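Side-chain contacts in insect group II chitinase (Ostrinia furnacalis, PDB 5Y2A), which hydrolyses the beta-1,4-glycosidic links of chitin, acting as a family 18 glycoside hydrolase that probably serves chitin turnover in the insect: residues F111-G116 with R159-S164; L120-E125 with K150-A155. All blocks are in the same frame, centred on the assembly; numbering follows the deposited sequence.

Contact 1 (F111-G116 with R159-S164); sequences FLEQYG and RGMLLS
Glu113 and Arg159 form a salt bridge between the C-terminal ends of two outer helices of the TIM barrel, 98-115 and 141-159, which finish in Schellman motifs at Gly116 and Gly160. Glu113 OE1 lies 3.1 Å from Arg159 NH1 and only 3.0 Å from Arg159 CD, while Glu113 OE2 sits 3.4 Å above one face of the guanidinium, displaced toward its rim. With the two flat groups 81° apart, the pairing is not the side-by-side, two-bond kind; attraction between charges probably outweighs directed hydrogen bonding. A bend in the arginine chain at chi2 (-78°) turns its outer half across the extended glutamate at nearly a right angle. Next to this polar pair lies an apolar layer, in which Met161 SD approaches Leu112 CB at 4.3 Å and Glu113 CG at 4.4 Å. With an alanine in place of Glu113, the Arg159 guanidinium would probably lose this partner and be freer to swing, and the thioether would lose some of its cover. Deeper in the fold, Leu112 and Met161 both rest on Phe156 of helix 141-159, and Leu112 also reaches Leu78 of strand 75-81.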
loop_
_atom_site.group_PDB
_atom_site.type_symbol
_atom_site.label_atom_id
_atom_site.label_comp_id
_atom_site.label_asym_id
_atom_site.label_seq_id
_atom_site.Cartn_x
_atom_site.Cartn_y
_atom_site.Cartn_z
ATOM N N PHE A 111 22.343 4.256 -20.313
ATOM C CA PHE A 111 21.790 3.324 -19.331
ATOM C C PHE A 111 21.252 2.073 -20.018
ATOM O O PHE A 111 21.548 0.944 -19.609
ATOM C CB PHE A 111 20.690 4.019 -18.522
ATOM C CG PHE A 111 20.268 3.269 -17.283
ATOM C CD1 PHE A 111 19.306 2.271 -17.351
ATOM C CD2 PHE A 111 20.818 3.578 -16.047
ATOM C CE1 PHE A 111 18.909 1.584 -16.211
ATOM C CE2 PHE A 111 20.423 2.897 -14.901
ATOM C CZ PHE A 111 19.465 1.896 -14.985
ATOM N N LEU A 112 20.472 2.261 -21.081
ATOM C CA LEU A 112 19.869 1.130 -21.777
ATOM C C LEU A 112 20.934 0.232 -22.395
ATOM O O LEU A 112 20.891 -0.996 -22.248
ATOM C CB LEU A 112 18.905 1.652 -22.843
ATOM C CG LEU A 112 17.750 2.459 -22.254
ATOM C CD1 LEU A 112 17.051 3.269 -23.336
ATOM C CD2 LEU A 112 16.772 1.538 -21.541
ATOM N N GLU A 113 21.905 0.828 -23.095
ATOM C CA GLU A 113 22.955 0.033 -23.726
ATOM C C GLU A 113 23.813 -0.681 -22.695
ATOM O O GLU A 113 24.296 -1.792 -22.951
ATOM C CB GLU A 113 23.818 0.920 -24.615
ATOM C CG GLU A 113 23.033 1.560 -25.730
ATOM C CD GLU A 113 23.916 2.195 -26.772
ATOM O OE1 GLU A 113 23.461 2.304 -27.923
ATOM O OE2 GLU A 113 25.065 2.563 -26.449
ATOM N N GLN A 114 24.006 -0.060 -21.531
ATOM C CA GLN A 114 24.783 -0.670 -20.456
ATOM C C GLN A 114 24.260 -2.055 -20.100
ATOM O O GLN A 114 25.044 -2.967 -19.816
ATOM C CB GLN A 114 24.758 0.245 -19.226
ATOM C CG GLN A 114 25.443 -0.310 -17.983
ATOM C CD GLN A 114 26.947 -0.437 -18.135
ATOM O OE1 GLN A 114 27.573 0.323 -18.874
ATOM N NE2 GLN A 114 27.534 -1.397 -17.426
ATOM N N TYR A 115 22.940 -2.230 -20.092
ATOM C CA TYR A 115 22.337 -3.490 -19.684
ATOM C C TYR A 115 21.784 -4.307 -20.843
ATOM O O TYR A 115 21.198 -5.369 -20.607
ATOM C CB TYR A 115 21.240 -3.218 -18.653
ATOM C CG TYR A 115 21.792 -2.540 -17.430
ATOM C CD1 TYR A 115 22.659 -3.208 -16.576
ATOM C CD2 TYR A 115 21.487 -1.217 -17.153
ATOM C CE1 TYR A 115 23.185 -2.580 -15.460
ATOM C CE2 TYR A 115 22.008 -0.582 -16.047
ATOM C CZ TYR A 115 22.856 -1.267 -15.205
ATOM O OH TYR A 115 23.372 -0.633 -14.103
ATOM N N GLY A 116 21.966 -3.858 -22.083
ATOM C CA GLY A 116 21.519 -4.617 -23.233
ATOM C C GLY A 116 20.072 -4.417 -23.623
ATOM O O GLY A 116 19.513 -5.267 -24.326
ATOM N N ARG A 159 20.426 4.924 -32.859
ATOM C CA ARG A 159 20.886 3.740 -32.152
ATOM C C ARG A 159 20.084 2.494 -32.478
ATOM O O ARG A 159 20.432 1.414 -31.993
ATOM C CB ARG A 159 20.821 3.982 -30.633
ATOM C CG ARG A 159 21.787 5.026 -30.106
ATOM C CD ARG A 159 23.136 4.354 -30.050
ATOM N NE ARG A 159 24.261 5.208 -29.699
ATOM C CZ ARG A 159 25.498 4.747 -29.550
ATOM N NH1 ARG A 159 25.742 3.448 -29.693
ATOM N NH2 ARG A 159 26.488 5.569 -29.235
ATOM N N GLY A 160 19.050 2.606 -33.308
ATOM C CA GLY A 160 18.212 1.462 -33.608
ATOM C C GLY A 160 17.406 0.970 -32.426
ATOM O O GLY A 160 17.107 -0.225 -32.339
ATOM N N MET A 161 17.060 1.853 -31.500
ATOM C CA MET A 161 16.314 1.449 -30.320
ATOM C C MET A 161 14.833 1.769 -30.462
ATOM O O MET A 161 14.421 2.615 -31.259
ATOM C CB MET A 161 16.889 2.095 -29.057
ATOM C CG MET A 161 18.276 1.565 -28.719
ATOM S SD MET A 161 18.909 2.082 -27.112
ATOM C CE MET A 161 18.767 3.845 -27.258
ATOM N N LEU A 162 14.035 1.071 -29.662
ATOM C CA LEU A 162 12.586 1.169 -29.703
ATOM C C LEU A 162 12.098 2.102 -28.606
ATOM O O LEU A 162 12.702 2.202 -27.536
ATOM C CB LEU A 162 11.946 -0.214 -29.533
ATOM C CG LEU A 162 12.313 -1.245 -30.601
ATOM C CD1 LEU A 162 11.776 -2.624 -30.235
ATOM C CD2 LEU A 162 11.757 -0.790 -31.946
ATOM N N LEU A 163 11.000 2.797 -28.887
ATOM C CA LEU A 163 10.402 3.724 -27.936
ATOM C C LEU A 163 8.907 3.466 -27.905
ATOM O O LEU A 163 8.248 3.501 -28.950
ATOM C CB LEU A 163 10.694 5.180 -28.320
ATOM C CG LEU A 163 10.152 6.259 -27.381
ATOM C CD1 LEU A 163 10.847 6.198 -26.026
ATOM C CD2 LEU A 163 10.283 7.645 -28.010
ATOM N N SER A 164 8.374 3.198 -26.714
ATOM C CA SER A 164 6.955 2.933 -26.538
ATOM C C SER A 164 6.465 3.665 -25.298
ATOM O O SER A 164 7.251 4.203 -24.514
ATOM C CB SER A 164 6.681 1.430 -26.421
ATOM O OG SER A 164 7.393 0.870 -25.331
#

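Contact 2 (L120-E125 with K150-A155); sequences LDLDWE and KELRKA
Leu152 carries the whole helix side of this contact, meeting Leu120 and Leu122 of the strand that runs beside it. Read along the helix, the segment starts with Lys150, whose carbonyl O accepts the bond from Lys154 N at 3.1 Å that spans the turn holding Leu152. Glu151 follows, bound through OE2 in a salt bridge to Arg101 of helix 98-115. Next comes Leu152 itself. Its CG stands anti to the carbonyl carbon (chi1 -76°), and the chain extends from the helix toward the barrel wall, where CD1 meets Leu122 CD1 tip to tip at 4.0 Å. The same Leu152 CD1 lies 4.4 Å from Leu120 CD2, so one methyl serves both strand leucines. This is the helix-to-strand layer of a beta-alpha-beta unit in the (beta/alpha)8 barrel, made up of strand 119-123, helix 141-159 and strand 162-167. Leu120 and Leu122 alternate with Asp121 and Asp123 in a sequence that fits the DxxDxDxE signature of family 18 chitinases, the leucines facing the helix. Phe104 and Val105 of helix 98-115 touch Leu152, as does Leu163 of strand 162-167. Beyond it, Arg153 turns to another partner, its NH1 forming a salt bridge with Asp188 OD2. At Ala155, where the segment ends, the backbone N bonds to Glu151 O at 3.1 Å.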
loop_
_atom_site.group_PDB
_atom_site.type_symbol
_atom_site.label_atom_id
_atom_site.label_comp_id
_atom_site.label_asym_id
_atom_site.label_seq_id
_atom_site.Cartn_x
_atom_site.Cartn_y
_atom_site.Cartn_z
ATOM N N LEU A 120 13.079 1.755 -24.583
ATOM C CA LEU A 120 12.489 2.310 -23.374
ATOM C C LEU A 120 10.977 2.394 -23.521
ATOM O O LEU A 120 10.466 2.799 -24.569
ATOM C CB LEU A 120 13.066 3.706 -23.078
ATOM C CG LEU A 120 12.553 4.455 -21.843
ATOM C CD1 LEU A 120 13.111 3.840 -20.562
ATOM C CD2 LEU A 120 12.903 5.932 -21.930
ATOM N N ASP A 121 10.268 2.005 -22.465
ATOM C CA ASP A 121 8.818 2.121 -22.388
ATOM C C ASP A 121 8.483 3.153 -21.318
ATOM O O ASP A 121 8.805 2.960 -20.143
ATOM C CB ASP A 121 8.189 0.761 -22.069
ATOM C CG ASP A 121 6.676 0.818 -21.986
ATOM O OD1 ASP A 121 6.027 1.171 -22.997
ATOM O OD2 ASP A 121 6.134 0.502 -20.901
ATOM N N LEU A 122 7.833 4.239 -21.720
ATOM C CA LEU A 122 7.492 5.322 -20.804
ATOM C C LEU A 122 6.161 5.018 -20.127
ATOM O O LEU A 122 5.152 4.798 -20.807
ATOM C CB LEU A 122 7.424 6.651 -21.558
ATOM C CG LEU A 122 8.732 7.134 -22.194
ATOM C CD1 LEU A 122 8.463 8.281 -23.157
ATOM C CD2 LEU A 122 9.728 7.563 -21.124
ATOM N N ASP A 123 6.150 5.016 -18.790
ATOM C CA ASP A 123 4.937 4.738 -18.019
ATOM C C ASP A 123 4.730 5.831 -16.962
ATOM O O ASP A 123 4.639 5.573 -15.763
ATOM C CB ASP A 123 5.010 3.351 -17.381
ATOM C CG ASP A 123 3.660 2.857 -16.874
ATOM O OD1 ASP A 123 2.681 3.634 -16.855
ATOM O OD2 ASP A 123 3.578 1.668 -16.501
ATOM N N TRP A 124 4.650 7.078 -17.421
ATOM C CA TRP A 124 4.332 8.189 -16.534
ATOM C C TRP A 124 2.820 8.282 -16.356
ATOM O O TRP A 124 2.085 8.469 -17.330
ATOM C CB TRP A 124 4.900 9.490 -17.095
ATOM C CG TRP A 124 4.576 10.723 -16.288
ATOM C CD1 TRP A 124 4.128 10.779 -14.996
ATOM C CD2 TRP A 124 4.693 12.078 -16.729
ATOM N NE1 TRP A 124 3.943 12.087 -14.617
ATOM C CE2 TRP A 124 4.282 12.904 -15.664
ATOM C CE3 TRP A 124 5.100 12.674 -17.930
ATOM C CZ2 TRP A 124 4.282 14.297 -15.757
ATOM C CZ3 TRP A 124 5.092 14.057 -18.022
ATOM C CH2 TRP A 124 4.685 14.851 -16.944
ATOM N N GLU A 125 2.353 8.173 -15.112
ATOM C CA GLU A 125 0.926 8.141 -14.809
ATOM C C GLU A 125 0.552 9.348 -13.947
ATOM O O GLU A 125 0.464 9.235 -12.721
ATOM C CB GLU A 125 0.550 6.802 -14.112
ATOM C CG GLU A 125 1.009 5.569 -14.883
ATOM C CD GLU A 125 0.501 4.249 -14.318
ATOM O OE1 GLU A 125 -0.302 4.257 -13.359
ATOM O OE2 GLU A 125 0.911 3.191 -14.849
ATOM N N LYS A 150 9.477 13.137 -28.824
ATOM C CA LYS A 150 10.127 13.474 -30.092
ATOM C C LYS A 150 11.646 13.423 -29.970
ATOM O O LYS A 150 12.332 12.898 -30.857
ATOM C CB LYS A 150 9.693 14.858 -30.579
ATOM C CG LYS A 150 8.279 14.946 -31.110
ATOM C CD LYS A 150 8.031 16.314 -31.723
ATOM C CE LYS A 150 7.076 17.139 -30.882
ATOM N NZ LYS A 150 5.656 16.857 -31.226
ATOM N N GLU A 151 12.190 13.946 -28.869
ATOM C CA GLU A 151 13.641 13.996 -28.725
ATOM C C GLU A 151 14.222 12.618 -28.455
ATOM O O GLU A 151 15.296 12.286 -28.970
ATOM C CB GLU A 151 14.016 14.982 -27.622
ATOM C CG GLU A 151 13.644 16.407 -27.990
ATOM C CD GLU A 151 13.419 17.291 -26.787
ATOM O OE1 GLU A 151 13.748 16.866 -25.657
ATOM O OE2 GLU A 151 12.885 18.406 -26.970
ATOM N N LEU A 152 13.529 11.799 -27.658
ATOM C CA LEU A 152 13.933 10.404 -27.515
ATOM C C LEU A 152 13.869 9.678 -28.854
ATOM O O LEU A 152 14.751 8.875 -29.174
ATOM C CB LEU A 152 13.053 9.697 -26.483
ATOM C CG LEU A 152 13.327 9.994 -25.006
ATOM C CD1 LEU A 152 12.117 9.621 -24.142
ATOM C CD2 LEU A 152 14.564 9.247 -24.547
ATOM N N ARG A 153 12.822 9.941 -29.640
ATOM C CA ARG A 153 12.694 9.312 -30.954
ATOM C C ARG A 153 13.912 9.591 -31.832
ATOM O O ARG A 153 14.470 8.673 -32.446
ATOM C CB ARG A 153 11.410 9.792 -31.640
ATOM C CG ARG A 153 11.276 9.376 -33.105
ATOM C CD ARG A 153 10.706 7.977 -33.255
ATOM N NE ARG A 153 11.712 6.933 -33.103
ATOM C CZ ARG A 153 11.459 5.709 -32.649
ATOM N NH1 ARG A 153 10.230 5.373 -32.282
ATOM N NH2 ARG A 153 12.440 4.822 -32.556
ATOM N N LYS A 154 14.340 10.853 -31.911
ATOM C CA LYS A 154 15.487 11.172 -32.760
ATOM C C LYS A 154 16.758 10.498 -32.258
ATOM O O LYS A 154 17.517 9.923 -33.046
ATOM C CB LYS A 154 15.675 12.683 -32.908
ATOM C CG LYS A 154 14.614 13.331 -33.796
ATOM C CD LYS A 154 15.056 14.702 -34.301
ATOM C CE LYS A 154 14.023 15.321 -35.252
ATOM N NZ LYS A 154 13.936 14.645 -36.587
ATOM N N ALA A 155 17.011 10.556 -30.950
ATOM C CA ALA A 155 18.230 9.937 -30.434
ATOM C C ALA A 155 18.185 8.420 -30.577
ATOM O O ALA A 155 19.201 7.794 -30.903
ATOM C CB ALA A 155 18.453 10.332 -28.975
#

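Contacts 1 and 2, with centres about 11 Å apart, meet through adjacent parallel strands of the barrel. Ser164 O lies 2.9 Å from Leu122 N, a probable backbone hydrogen bond, and Ser164 OG lies 2.7 Å from Asp121 OD1, probably bonding to the signature motif itself. Phe156, which touches contact 1, also reaches Leu120 of contact 2. Contact 1 is the more peripheral, its centre about 21 Å from the centre of the chain, that of contact 2 about 17 Å. The strand segment of contact 2 leads to Glu125, the last acid of the signature, at the position of the catalytic acid in family 18 chitinases; the glycan near Asn225, probably N-linked at its sequon, involves neither contact.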